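Local coordinates for protein putative aldehyde dehydrogenase AldY (Bacillus subtilis, PDB 4DNG) that probably oxidises aldehydes to carboxylates with NAD+ as a member of the aldehyde dehydrogenase family, and may help protect cells against stress from ethanol and related compounds, at residues K138-P143 against K472-Q477. Numbering follows the deposited sequence.
Sequences KIYRLP and KWISIQ
Lys138 and Ile474 face each other as a hydrogen-bonded antiparallel pair, exchanging two backbone bonds: Lys138 N to Ile474 O at 3.0 Å and Ile474 N to Lys138 O at 2.9 Å. Two residues on, Tyr140 N gives to Lys472 O at 2.7 Å, and Lys472 N returns to Tyr140 O at 2.8 Å. All four are nearly straight. Between these pairs sits the non-hydrogen-bonded pair Ile139–Trp473, whose alpha carbons add CH···O contacts: Ile139 CA lies 3.2 Å from Lys472 O, and Trp473 CA also approaches Lys138 O. Each of these two carbonyls thus receives an N-H and a CA-H.

On the Tyr140 face, chi1 (-61°) sets CG beside the backbone N, anti to the carbonyl carbon. The ring has Lys472 O at its edge, in plane, and its CE1 meets Ile474 CD1 at 3.6 Å, the side chains crossing at about a right angle. Ile139 CG1 touches Trp473 CD1 at 4.0 Å on the other face.

The polar ends are satisfied by the second subunit: its Glu422 forms a salt bridge through OE1 with Lys138 NZ and hydrogen-bonds Tyr140 OH through OE2, while Lys472 NZ hydrogen-bonds its Thr433 OG1 and the backbone carbonyls of its Ile428 and Ser430. Strand 469-477, following helix 462-468, lies between strand 135-150 and a strand of that subunit, which pairs parallel with Trp473 to Ile476 and carries the sheet across the interface, as in the oligomerisation arm of aldehyde dehydrogenases.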
loop_
_atom_site.group_PDB
_atom_site.type_symbol
_atom_site.label_atom_id
_atom_site.label_comp_id
_atom_site.label_asym_id
_atom_site.label_seq_id
_atom_site.Cartn_x
_atom_site.Cartn_y
_atom_site.Cartn_z
ATOM N N LYS A 138 -1.814 22.056 8.439
ATOM C CA LYS A 138 -0.514 21.577 8.885
ATOM C C LYS A 138 -0.395 20.070 8.768
ATOM O O LYS A 138 -1.299 19.322 9.150
ATOM C CB LYS A 138 -0.259 21.984 10.330
ATOM C CG LYS A 138 0.192 23.421 10.497
ATOM C CD LYS A 138 0.700 23.659 11.900
ATOM C CE LYS A 138 -0.454 23.880 12.855
ATOM N NZ LYS A 138 0.099 24.373 14.158
ATOM N N ILE A 139 0.737 19.635 8.233
ATOM C CA ILE A 139 1.011 18.226 8.068
ATOM C C ILE A 139 2.172 17.845 8.974
ATOM O O ILE A 139 3.204 18.518 8.999
ATOM C CB ILE A 139 1.286 17.878 6.595
ATOM C CG1 ILE A 139 0.024 18.139 5.767
ATOM C CG2 ILE A 139 1.737 16.431 6.460
ATOM C CD1 ILE A 139 0.279 18.371 4.293
ATOM N N TYR A 140 1.966 16.779 9.738
ATOM C CA TYR A 140 2.972 16.269 10.641
ATOM C C TYR A 140 3.386 14.881 10.227
ATOM O O TYR A 140 2.596 14.116 9.657
ATOM C CB TYR A 140 2.437 16.205 12.056
ATOM C CG TYR A 140 2.029 17.528 12.616
ATOM C CD1 TYR A 140 0.844 18.133 12.215
ATOM C CD2 TYR A 140 2.814 18.171 13.573
ATOM C CE1 TYR A 140 0.457 19.351 12.735
ATOM C CE2 TYR A 140 2.430 19.392 14.103
ATOM C CZ TYR A 140 1.248 19.972 13.676
ATOM O OH TYR A 140 0.846 21.187 14.179
ATOM N N ARG A 141 4.638 14.575 10.534
ATOM C CA ARG A 141 5.259 13.308 10.237
ATOM C C ARG A 141 5.373 12.598 11.565
ATOM O O ARG A 141 6.170 12.986 12.426
ATOM C CB ARG A 141 6.648 13.537 9.650
ATOM C CG ARG A 141 7.515 12.284 9.589
ATOM C CD ARG A 141 7.314 11.533 8.294
ATOM N NE ARG A 141 7.848 12.254 7.148
ATOM C CZ ARG A 141 7.243 12.304 5.968
ATOM N NH1 ARG A 141 6.085 11.687 5.786
ATOM N NH2 ARG A 141 7.788 12.975 4.974
ATOM N N LEU A 142 4.570 11.557 11.720
ATOM C CA LEU A 142 4.487 10.818 12.966
ATOM C C LEU A 142 4.878 9.362 12.726
ATOM O O LEU A 142 4.855 8.897 11.590
ATOM C CB LEU A 142 3.045 10.913 13.513
ATOM C CG LEU A 142 2.641 11.907 14.621
ATOM C CD1 LEU A 142 3.129 13.334 14.400
ATOM C CD2 LEU A 142 1.127 11.904 14.784
ATOM N N PRO A 143 5.223 8.624 13.794
ATOM C CA PRO A 143 5.474 7.164 13.666
ATOM C C PRO A 143 4.246 6.357 13.167
ATOM O O PRO A 143 3.108 6.819 13.271
ATOM C CB PRO A 143 5.857 6.739 15.088
ATOM C CG PRO A 143 5.426 7.858 15.991
ATOM C CD PRO A 143 5.415 9.118 15.174
ATOM N N LYS A 472 0.078 12.974 9.157
ATOM C CA LYS A 472 -1.065 13.482 9.903
ATOM C C LYS A 472 -1.398 14.924 9.506
ATOM O O LYS A 472 -0.530 15.804 9.515
ATOM C CB LYS A 472 -0.855 13.341 11.426
ATOM C CG LYS A 472 -1.929 13.999 12.303
ATOM C CD LYS A 472 -3.232 13.224 12.356
ATOM C CE LYS A 472 -4.372 14.046 12.947
ATOM N NZ LYS A 472 -5.407 13.228 13.651
ATOM N N TRP A 473 -2.670 15.150 9.178
ATOM C CA TRP A 473 -3.134 16.442 8.714
ATOM C C TRP A 473 -4.085 17.062 9.707
ATOM O O TRP A 473 -5.022 16.422 10.174
ATOM C CB TRP A 473 -3.737 16.302 7.312
ATOM C CG TRP A 473 -4.436 17.534 6.784
ATOM C CD1 TRP A 473 -3.867 18.766 6.451
ATOM C CD2 TRP A 473 -5.874 17.690 6.499
ATOM N NE1 TRP A 473 -4.826 19.649 6.007
ATOM C CE2 TRP A 473 -6.048 19.069 6.011
ATOM C CE3 TRP A 473 -6.990 16.863 6.600
ATOM C CZ2 TRP A 473 -7.292 19.564 5.639
ATOM C CZ3 TRP A 473 -8.238 17.375 6.230
ATOM C CH2 TRP A 473 -8.384 18.695 5.762
ATOM N N ILE A 474 -3.833 18.319 10.057
ATOM C CA ILE A 474 -4.678 19.039 10.997
ATOM C C ILE A 474 -5.058 20.404 10.428
ATOM O O ILE A 474 -4.180 21.159 10.014
ATOM C CB ILE A 474 -3.983 19.196 12.368
ATOM C CG1 ILE A 474 -3.565 17.812 12.907
ATOM C CG2 ILE A 474 -4.877 19.962 13.347
ATOM C CD1 ILE A 474 -2.591 17.860 14.054
ATOM N N SER A 475 -6.361 20.695 10.377
ATOM C CA SER A 475 -6.859 22.039 10.040
ATOM C C SER A 475 -7.289 22.773 11.292
ATOM O O SER A 475 -8.095 22.243 12.060
ATOM C CB SER A 475 -8.051 21.974 9.077
ATOM O OG SER A 475 -7.734 21.194 7.947
ATOM N N ILE A 476 -6.754 23.976 11.499
ATOM C CA ILE A 476 -7.220 24.852 12.590
ATOM C C ILE A 476 -7.947 26.087 12.036
ATOM O O ILE A 476 -7.607 26.588 10.960
ATOM C CB ILE A 476 -6.096 25.261 13.592
ATOM C CG1 ILE A 476 -5.318 26.500 13.116
ATOM C CG2 ILE A 476 -5.155 24.098 13.900
ATOM C CD1 ILE A 476 -5.804 27.831 13.668
ATOM N N GLN A 477 -8.935 26.568 12.792
ATOM C CA GLN A 477 -9.788 27.673 12.385
ATOM C C GLN A 477 -9.727 28.791 13.410
ATOM O O GLN A 477 -9.826 28.529 14.609
ATOM C CB GLN A 477 -11.231 27.179 12.273
ATOM C CG GLN A 477 -12.103 27.978 11.320
ATOM C CD GLN A 477 -11.724 27.726 9.877
ATOM O OE1 GLN A 477 -11.774 26.591 9.396
ATOM N NE2 GLN A 477 -11.331 28.782 9.179
#